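Local coordinates for CYTH domain-containing protein (Pyrococcus horikoshii, PDB 2EEN), which is of unknown function but carries a CYTH domain, so probably binds or processes triphosphate-containing substrates as relatives such as class IV adenylyl cyclases do, at residues E16-T21 / V120-D125; L105-T110 / E172-K177; D125-E128 / K132-E135. All coordinates share one frame; numbering follows the deposited sequence.

Interaction 1 of 3, residues E16-T21 / V120-D125; sequences EKVRET and VTITLD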
loop_
_atom_site.group_PDB
_atom_site.type_symbol
_atom_site.label_atom_id
_atom_site.label_comp_id
_atom_site.label_asym_id
_atom_site.label_seq_id
_atom_site.Cartn_x
_atom_site.Cartn_y
_atom_site.Cartn_z
ATOM N N GLU A 16 -36.971 -0.955 2.129
ATOM C CA GLU A 16 -37.863 -0.878 3.279
ATOM C C GLU A 16 -38.004 -2.204 4.006
ATOM O O GLU A 16 -38.044 -2.236 5.236
ATOM C CB GLU A 16 -39.252 -0.398 2.859
ATOM C CG GLU A 16 -39.646 0.931 3.480
ATOM C CD GLU A 16 -39.526 0.933 4.994
ATOM O OE1 GLU A 16 -40.188 0.104 5.655
ATOM O OE2 GLU A 16 -38.768 1.772 5.527
ATOM N N LYS A 17 -38.086 -3.291 3.244
ATOM C CA LYS A 17 -38.237 -4.615 3.832
ATOM C C LYS A 17 -37.025 -4.932 4.698
ATOM O O LYS A 17 -37.151 -5.506 5.778
ATOM C CB LYS A 17 -38.412 -5.669 2.734
ATOM C CG LYS A 17 -38.834 -7.036 3.258
ATOM C CD LYS A 17 -39.314 -7.991 2.178
ATOM C CE LYS A 17 -39.852 -9.284 2.774
ATOM N NZ LYS A 17 -40.169 -10.238 1.678
ATOM N N VAL A 18 -35.847 -4.535 4.238
ATOM C CA VAL A 18 -34.647 -4.776 5.017
ATOM C C VAL A 18 -34.691 -3.975 6.312
ATOM O O VAL A 18 -34.342 -4.484 7.379
ATOM C CB VAL A 18 -33.387 -4.388 4.223
ATOM C CG1 VAL A 18 -32.200 -4.248 5.156
ATOM C CG2 VAL A 18 -33.110 -5.446 3.168
ATOM N N ARG A 19 -35.125 -2.722 6.222
ATOM C CA ARG A 19 -35.186 -1.865 7.401
ATOM C C ARG A 19 -36.163 -2.394 8.443
ATOM O O ARG A 19 -35.985 -2.168 9.644
ATOM C CB ARG A 19 -35.574 -0.439 7.007
ATOM C CG ARG A 19 -34.605 0.231 6.048
ATOM C CD ARG A 19 -34.871 1.726 5.959
ATOM N NE ARG A 19 -34.048 2.371 4.941
ATOM C CZ ARG A 19 -34.443 2.595 3.692
ATOM N NH1 ARG A 19 -35.657 2.229 3.298
ATOM N NH2 ARG A 19 -33.621 3.181 2.835
ATOM N N GLU A 20 -37.186 -3.105 7.979
ATOM C CA GLU A 20 -38.201 -3.672 8.863
ATOM C C GLU A 20 -37.936 -5.141 9.202
ATOM O O GLU A 20 -38.745 -5.786 9.871
ATOM C CB GLU A 20 -39.582 -3.537 8.212
ATOM C CG GLU A 20 -40.040 -2.096 8.005
ATOM C CD GLU A 20 -40.495 -1.429 9.293
ATOM O OE1 GLU A 20 -39.747 -1.487 10.292
ATOM O OE2 GLU A 20 -41.598 -0.841 9.304
ATOM N N THR A 21 -36.805 -5.674 8.755
ATOM C CA THR A 21 -36.488 -7.073 9.023
ATOM C C THR A 21 -35.200 -7.250 9.812
ATOM O O THR A 21 -35.067 -8.183 10.606
ATOM C CB THR A 21 -36.326 -7.874 7.716
ATOM O OG1 THR A 21 -37.538 -7.811 6.958
ATOM C CG2 THR A 21 -35.990 -9.327 8.022
ATOM N N VAL A 120 -22.987 -12.392 8.997
ATOM C CA VAL A 120 -23.678 -12.108 7.737
ATOM C C VAL A 120 -24.258 -10.705 7.783
ATOM O O VAL A 120 -25.029 -10.368 8.690
ATOM C CB VAL A 120 -24.811 -13.099 7.464
ATOM C CG1 VAL A 120 -25.433 -12.800 6.104
ATOM C CG2 VAL A 120 -24.272 -14.531 7.498
ATOM N N THR A 121 -23.885 -9.895 6.797
ATOM C CA THR A 121 -24.337 -8.518 6.730
ATOM C C THR A 121 -24.944 -8.172 5.377
ATOM O O THR A 121 -24.501 -8.663 4.344
ATOM C CB THR A 121 -23.155 -7.552 6.991
ATOM O OG1 THR A 121 -22.543 -7.883 8.243
ATOM C CG2 THR A 121 -23.636 -6.106 7.035
ATOM N N ILE A 122 -25.958 -7.320 5.402
ATOM C CA ILE A 122 -26.614 -6.863 4.185
ATOM C C ILE A 122 -26.388 -5.367 4.057
ATOM O O ILE A 122 -26.412 -4.644 5.049
ATOM C CB ILE A 122 -28.134 -7.122 4.237
ATOM C CG1 ILE A 122 -28.432 -8.513 3.689
ATOM C CG2 ILE A 122 -28.895 -6.048 3.445
ATOM C CD1 ILE A 122 -29.868 -8.922 3.880
ATOM N N THR A 123 -26.165 -4.893 2.839
ATOM C CA THR A 123 -25.994 -3.465 2.660
ATOM C C THR A 123 -26.953 -2.948 1.611
ATOM O O THR A 123 -27.188 -3.601 0.592
ATOM C CB THR A 123 -24.552 -3.106 2.252
ATOM O OG1 THR A 123 -24.226 -3.731 1.002
ATOM C CG2 THR A 123 -23.585 -3.579 3.317
ATOM N N LEU A 124 -27.540 -1.792 1.886
ATOM C CA LEU A 124 -28.448 -1.165 0.938
ATOM C C LEU A 124 -27.588 -0.083 0.314
ATOM O O LEU A 124 -27.173 0.855 0.992
ATOM C CB LEU A 124 -29.644 -0.544 1.652
ATOM C CG LEU A 124 -30.453 -1.496 2.531
ATOM C CD1 LEU A 124 -31.688 -0.761 3.024
ATOM C CD2 LEU A 124 -30.833 -2.751 1.746
ATOM N N ASP A 125 -27.308 -0.233 -0.976
ATOM C CA ASP A 125 -26.453 0.713 -1.682
ATOM C C ASP A 125 -27.188 1.633 -2.640
ATOM O O ASP A 125 -28.006 1.187 -3.431
ATOM C CB ASP A 125 -25.390 -0.032 -2.495
ATOM C CG ASP A 125 -24.474 -0.883 -1.646
ATOM O OD1 ASP A 125 -24.468 -0.734 -0.402
ATOM O OD2 ASP A 125 -23.743 -1.702 -2.238
#
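Val18, near the end of helix 12-19, looks across at Leu124 of strand 120-127 with 8.3 Å between their CA atoms, and no backbone hydrogen bond joins the two segments. This is an early helix laid against one face of the antiparallel sheet of a CYTH fold. The strand turns Ile122 and Leu124 toward the helix, whereas Thr123 points away from it.

Val18 and Leu124 meet tip to tip. The methyl CD2 of Leu124 sits 3.8 Å from Val18 CG2 and is close to CB and CG1 as well, so one leucine methyl rests against the whole head of the valine; CD1 of Leu124 adds a longer touch on CG1. Val18 holds CG1 anti to its own nitrogen (chi1 163°), and this same methyl lies 4.1 Å from Ile122 CG2, so that Val18 bridges two successive inward residues of the strand. Ile134, Tyr114 and Leu160 also touch Val18, closing the apolar patch with the neighbouring strands and helix 146-160.

Arg19 forms the border of the contact. Its CG comes within 4.3 Å of Leu124 CD1, and the same methyl lies over one face of the guanidinium, displaced toward its rim. The polar end is engaged elsewhere: NE forms a salt bridge with Glu112 of the adjacent strand 102-117, and NH1 makes a long ion pair with Glu16 OE2.

Just beyond Arg19 the chain leaves the helix. Thr21 N bonds to Val18 O, and the Thr21 hydroxyl turns back on the preceding turn, OG1 donating to Lys17 O over 2.6 Å from 34° off the carbonyl plane.

Interaction 2 of 3, residues L105-T110 / E172-K177; sequences LKVVKT and ELLLEK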
loop_
_atom_site.group_PDB
_atom_site.type_symbol
_atom_site.label_atom_id
_atom_site.label_comp_id
_atom_site.label_asym_id
_atom_site.label_seq_id
_atom_site.Cartn_x
_atom_site.Cartn_y
_atom_site.Cartn_z
ATOM N N LEU A 105 -11.896 5.253 -12.788
ATOM C CA LEU A 105 -13.179 5.856 -12.465
ATOM C C LEU A 105 -13.367 5.984 -10.965
ATOM O O LEU A 105 -12.738 5.266 -10.182
ATOM C CB LEU A 105 -14.308 4.998 -13.033
ATOM C CG LEU A 105 -15.693 5.644 -13.000
ATOM C CD1 LEU A 105 -15.726 6.849 -13.928
ATOM C CD2 LEU A 105 -16.728 4.632 -13.427
ATOM N N LYS A 106 -14.231 6.913 -10.577
ATOM C CA LYS A 106 -14.558 7.133 -9.183
ATOM C C LYS A 106 -15.993 6.683 -8.974
ATOM O O LYS A 106 -16.903 7.126 -9.678
ATOM C CB LYS A 106 -14.436 8.607 -8.825
ATOM C CG LYS A 106 -13.010 9.098 -8.668
ATOM C CD LYS A 106 -12.966 10.361 -7.824
ATOM C CE LYS A 106 -12.204 11.469 -8.552
ATOM N NZ LYS A 106 -12.117 11.274 -10.030
ATOM N N VAL A 107 -16.192 5.798 -8.005
ATOM C CA VAL A 107 -17.519 5.284 -7.706
ATOM C C VAL A 107 -17.953 5.833 -6.358
ATOM O O VAL A 107 -17.269 5.658 -5.358
ATOM C CB VAL A 107 -17.522 3.738 -7.668
ATOM C CG1 VAL A 107 -18.928 3.224 -7.389
ATOM C CG2 VAL A 107 -17.006 3.188 -8.990
ATOM N N VAL A 108 -19.094 6.514 -6.345
ATOM C CA VAL A 108 -19.613 7.106 -5.121
ATOM C C VAL A 108 -20.951 6.500 -4.761
ATOM O O VAL A 108 -21.811 6.331 -5.622
ATOM C CB VAL A 108 -19.803 8.622 -5.285
ATOM C CG1 VAL A 108 -20.326 9.224 -3.989
ATOM C CG2 VAL A 108 -18.490 9.265 -5.685
ATOM N N LYS A 109 -21.135 6.181 -3.486
ATOM C CA LYS A 109 -22.395 5.601 -3.060
ATOM C C LYS A 109 -22.616 5.770 -1.569
ATOM O O LYS A 109 -21.714 6.171 -0.831
ATOM C CB LYS A 109 -22.415 4.103 -3.376
ATOM C CG LYS A 109 -21.407 3.304 -2.536
ATOM C CD LYS A 109 -21.545 1.794 -2.755
ATOM C CE LYS A 109 -20.588 1.013 -1.862
ATOM N NZ LYS A 109 -19.158 1.214 -2.247
ATOM N N THR A 110 -23.839 5.487 -1.139
ATOM C CA THR A 110 -24.147 5.508 0.279
ATOM C C THR A 110 -24.441 4.042 0.548
ATOM O O THR A 110 -24.904 3.324 -0.341
ATOM C CB THR A 110 -25.368 6.387 0.630
ATOM O OG1 THR A 110 -26.532 5.925 -0.058
ATOM C CG2 THR A 110 -25.090 7.828 0.257
ATOM N N GLU A 172 -17.509 -1.921 -13.248
ATOM C CA GLU A 172 -17.780 -2.477 -14.572
ATOM C C GLU A 172 -19.079 -1.942 -15.155
ATOM O O GLU A 172 -19.165 -1.649 -16.350
ATOM C CB GLU A 172 -17.841 -4.002 -14.499
ATOM C CG GLU A 172 -16.499 -4.655 -14.250
ATOM C CD GLU A 172 -16.608 -6.156 -14.062
ATOM O OE1 GLU A 172 -17.224 -6.593 -13.065
ATOM O OE2 GLU A 172 -16.080 -6.904 -14.912
ATOM N N LEU A 173 -20.091 -1.831 -14.308
ATOM C CA LEU A 173 -21.384 -1.333 -14.739
ATOM C C LEU A 173 -21.263 0.121 -15.174
ATOM O O LEU A 173 -21.839 0.523 -16.185
ATOM C CB LEU A 173 -22.400 -1.461 -13.598
ATOM C CG LEU A 173 -22.755 -2.905 -13.243
ATOM C CD1 LEU A 173 -23.629 -2.924 -12.008
ATOM C CD2 LEU A 173 -23.472 -3.567 -14.415
ATOM N N LEU A 174 -20.507 0.909 -14.420
ATOM C CA LEU A 174 -20.351 2.309 -14.781
ATOM C C LEU A 174 -19.508 2.458 -16.044
ATOM O O LEU A 174 -19.782 3.325 -16.863
ATOM C CB LEU A 174 -19.743 3.103 -13.621
ATOM C CG LEU A 174 -20.740 3.376 -12.488
ATOM C CD1 LEU A 174 -20.002 3.712 -11.198
ATOM C CD2 LEU A 174 -21.675 4.506 -12.898
ATOM N N LEU A 175 -18.505 1.604 -16.216
ATOM C CA LEU A 175 -17.654 1.699 -17.403
ATOM C C LEU A 175 -18.420 1.401 -18.678
ATOM O O LEU A 175 -18.129 1.963 -19.742
ATOM C CB LEU A 175 -16.459 0.750 -17.282
ATOM C CG LEU A 175 -15.395 1.207 -16.279
ATOM C CD1 LEU A 175 -14.251 0.202 -16.255
ATOM C CD2 LEU A 175 -14.886 2.592 -16.659
ATOM N N GLU A 176 -19.404 0.521 -18.571
ATOM C CA GLU A 176 -20.216 0.161 -19.723
ATOM C C GLU A 176 -20.992 1.374 -20.217
ATOM O O GLU A 176 -21.242 1.517 -21.412
ATOM C CB GLU A 176 -21.210 -0.938 -19.354
ATOM C CG GLU A 176 -20.608 -2.302 -19.122
ATOM C CD GLU A 176 -21.665 -3.335 -18.779
ATOM O OE1 GLU A 176 -22.684 -3.401 -19.501
ATOM O OE2 GLU A 176 -21.477 -4.081 -17.795
ATOM N N LYS A 177 -21.360 2.247 -19.285
ATOM C CA LYS A 177 -22.136 3.441 -19.598
ATOM C C LYS A 177 -21.309 4.670 -19.962
ATOM O O LYS A 177 -21.843 5.772 -20.082
ATOM C CB LYS A 177 -23.067 3.750 -18.424
ATOM C CG LYS A 177 -24.094 2.650 -18.187
ATOM C CD LYS A 177 -24.913 2.889 -16.936
ATOM C CE LYS A 177 -25.947 1.791 -16.744
ATOM N NZ LYS A 177 -26.956 1.774 -17.840
#
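Leu174 reaches from helix 170-176 onto Leu105 and Val107 of strand 102-117, a helix-on-sheet contact that sets the C-terminal helix of the CYTH fold against its antiparallel sheet. The contact is entirely apolar. Leu105 CD2 presses on Leu174 CB at 3.4 Å, tighter than usual for two carbons, with the two side chains crossing at about a right angle. Farther out, Leu174 CD1 lies beside both methyls of Val107, 3.8 Å from CG2 and 4.0 Å from CG1. Leu174 thus meets Leu105 mainly through CB, and Val107 through CD1. Leu105 CD2 also approaches Leu175 CD2, at 4.2 Å, so a single methyl touches two successive helix residues. It gets there because Leu105 carries CG anti to its backbone nitrogen (chi1 -169°).

The axes of the helix and strand segments are 9.6 Å apart at their closest and make an angle of 118°. The touching residues are Leu174 and Leu175 on the helix and Leu105 and Val107 on the strand.

Further residues of the chain extend this cluster. Leu171 packs on Leu105, Tyr170 and Val127 on Val107, and Leu130 on Leu174. The strand itself is set by backbone hydrogen bonds of Leu105 with Tyr34 and of Val107 with Asp32, both on strand 23-36. On the same face as Val107, but beyond the helix segment, Lys109 bonds through NZ to His30, where the apolar patch gives way to polar groups. The helix has its own fastenings: Glu176 is salt-bridged to Arg168, Glu176 N bonds to Glu172 O at 3.1 Å, and near the start of the helix Glu172 OE1 accepts a hydrogen bond from Ser169 N.

Interaction 3 of 3, residues D125-E128 / K132-E135; sequences DEVE and KFIE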
loop_
_atom_site.group_PDB
_atom_site.type_symbol
_atom_site.label_atom_id
_atom_site.label_comp_id
_atom_site.label_asym_id
_atom_site.label_seq_id
_atom_site.Cartn_x
_atom_site.Cartn_y
_atom_site.Cartn_z
ATOM N N ASP A 125 -27.308 -0.233 -0.976
ATOM C CA ASP A 125 -26.453 0.713 -1.682
ATOM C C ASP A 125 -27.188 1.633 -2.640
ATOM O O ASP A 125 -28.006 1.187 -3.431
ATOM C CB ASP A 125 -25.390 -0.032 -2.495
ATOM C CG ASP A 125 -24.474 -0.883 -1.646
ATOM O OD1 ASP A 125 -24.468 -0.734 -0.402
ATOM O OD2 ASP A 125 -23.743 -1.702 -2.238
ATOM N N GLU A 126 -26.888 2.926 -2.557
ATOM C CA GLU A 126 -27.457 3.914 -3.473
ATOM C C GLU A 126 -26.211 4.403 -4.191
ATOM O O GLU A 126 -25.462 5.213 -3.656
ATOM C CB GLU A 126 -28.105 5.069 -2.712
ATOM C CG GLU A 126 -28.740 6.110 -3.613
ATOM C CD GLU A 126 -29.959 5.580 -4.347
ATOM O OE1 GLU A 126 -30.966 5.273 -3.675
ATOM O OE2 GLU A 126 -29.913 5.468 -5.591
ATOM N N VAL A 127 -25.990 3.896 -5.399
ATOM C CA VAL A 127 -24.793 4.220 -6.167
ATOM C C VAL A 127 -25.034 5.323 -7.178
ATOM O O VAL A 127 -25.919 5.215 -8.024
ATOM C CB VAL A 127 -24.293 2.960 -6.898
ATOM C CG1 VAL A 127 -22.979 3.228 -7.607
ATOM C CG2 VAL A 127 -24.148 1.819 -5.889
ATOM N N GLU A 128 -24.236 6.380 -7.084
ATOM C CA GLU A 128 -24.363 7.501 -8.010
ATOM C C GLU A 128 -24.123 7.003 -9.432
ATOM O O GLU A 128 -23.149 6.291 -9.703
ATOM C CB GLU A 128 -23.356 8.600 -7.664
ATOM C CG GLU A 128 -23.550 9.202 -6.283
ATOM C CD GLU A 128 -22.789 10.505 -6.102
ATOM O OE1 GLU A 128 -21.902 10.795 -6.930
ATOM O OE2 GLU A 128 -23.075 11.234 -5.128
ATOM N N LYS A 132 -30.109 1.912 -7.034
ATOM C CA LYS A 132 -30.154 1.067 -5.844
ATOM C C LYS A 132 -29.778 -0.399 -6.036
ATOM O O LYS A 132 -30.216 -1.058 -6.981
ATOM C CB LYS A 132 -31.551 1.121 -5.227
ATOM C CG LYS A 132 -31.971 2.484 -4.732
ATOM C CD LYS A 132 -33.384 2.435 -4.166
ATOM C CE LYS A 132 -33.724 3.701 -3.393
ATOM N NZ LYS A 132 -33.568 4.927 -4.218
ATOM N N PHE A 133 -28.966 -0.898 -5.111
ATOM C CA PHE A 133 -28.537 -2.289 -5.111
ATOM C C PHE A 133 -28.550 -2.785 -3.679
ATOM O O PHE A 133 -28.623 -1.999 -2.732
ATOM C CB PHE A 133 -27.107 -2.448 -5.628
ATOM C CG PHE A 133 -26.944 -2.126 -7.078
ATOM C CD1 PHE A 133 -26.960 -0.806 -7.507
ATOM C CD2 PHE A 133 -26.765 -3.139 -8.009
ATOM C CE1 PHE A 133 -26.804 -0.496 -8.854
ATOM C CE2 PHE A 133 -26.606 -2.841 -9.366
ATOM C CZ PHE A 133 -26.622 -1.514 -9.784
ATOM N N ILE A 134 -28.485 -4.100 -3.536
ATOM C CA ILE A 134 -28.429 -4.709 -2.226
ATOM C C ILE A 134 -27.336 -5.761 -2.286
ATOM O O ILE A 134 -27.255 -6.553 -3.229
ATOM C CB ILE A 134 -29.769 -5.357 -1.817
ATOM C CG1 ILE A 134 -29.621 -5.969 -0.418
ATOM C CG2 ILE A 134 -30.196 -6.404 -2.842
ATOM C CD1 ILE A 134 -30.922 -6.387 0.213
ATOM N N GLU A 135 -26.460 -5.738 -1.293
ATOM C CA GLU A 135 -25.383 -6.702 -1.240
ATOM C C GLU A 135 -25.491 -7.469 0.056
ATOM O O GLU A 135 -26.092 -6.993 1.021
ATOM C CB GLU A 135 -24.021 -6.003 -1.319
ATOM C CG GLU A 135 -23.661 -5.519 -2.721
ATOM C CD GLU A 135 -22.235 -4.997 -2.825
ATOM O OE1 GLU A 135 -21.365 -5.465 -2.060
ATOM O OE2 GLU A 135 -21.974 -4.132 -3.689
HETATM O O HOH W 1 -32.140 5.474 -6.992
#
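Two backbone hydrogen bonds tie Asp125 to Phe133, making them an antiparallel hydrogen-bonded pair. Asp125 N donates to Phe133 O at 2.8 Å (161° at the hydrogen), and Phe133 N returns an equally short bond to Asp125 O, lying in that carbonyl plane. The same Asp125 O receives a CA-H contact from Lys132, 3.2 Å from its CA.

The next pair, Glu126 and Lys132, is non-hydrogen-bonded and is joined instead by its side chains. Lys132 NZ forms a salt bridge of 2.7 Å with Glu126 OE1, which accepts through its syn lone pair. Glu126 leaves its backbone with CG anti to N and then bends at chi2 (68°), folding the carboxylate over the lysine chain. A water donates to Glu126 OE2 and accepts from Lys132 NZ, so that it links the second carboxylate oxygen to the ammonium group.

These strands, 120-127 and 131-139, form a tight beta hairpin in the CYTH sheet.

On the face carrying Asp125 and Phe133, Val127 CG2 packs against Phe133 CD1 at 4.2 Å; Tyr170 meets the phenylalanine ring edge-to-face.

Acidic groups also gather on this face. Asp125 OD2 lies 3.3 Å from Glu135 OE2, their carboxylate planes 73° apart. Arg111, salt-bridged to Asp125 OD2, probably offsets the like charges, and Tyr170 OH hydrogen-bonds to the same oxygen.

In the fold
All three contacts belong to one antiparallel sheet, in which strands 102-117, 120-127 and 131-139 lie side by side. Interactions 1 and 3 share Asp125 and follow one another on strand 120-127, their centres about 11 Å apart; the centre of interaction 2 lies about 11 Å from that of interaction 3 and about 22 Å from that of interaction 1. In sequence, the hairpin of interaction 3 is nested within the loop closed by interaction 2, whereas interactions 1 and 2 alternate. Helix 12-19 and helix 170-176 pack on opposite faces of the sheet. The second shares its face with Lys109, Asp125 and Glu135, consistent with the charged tunnel interior of CYTH relatives.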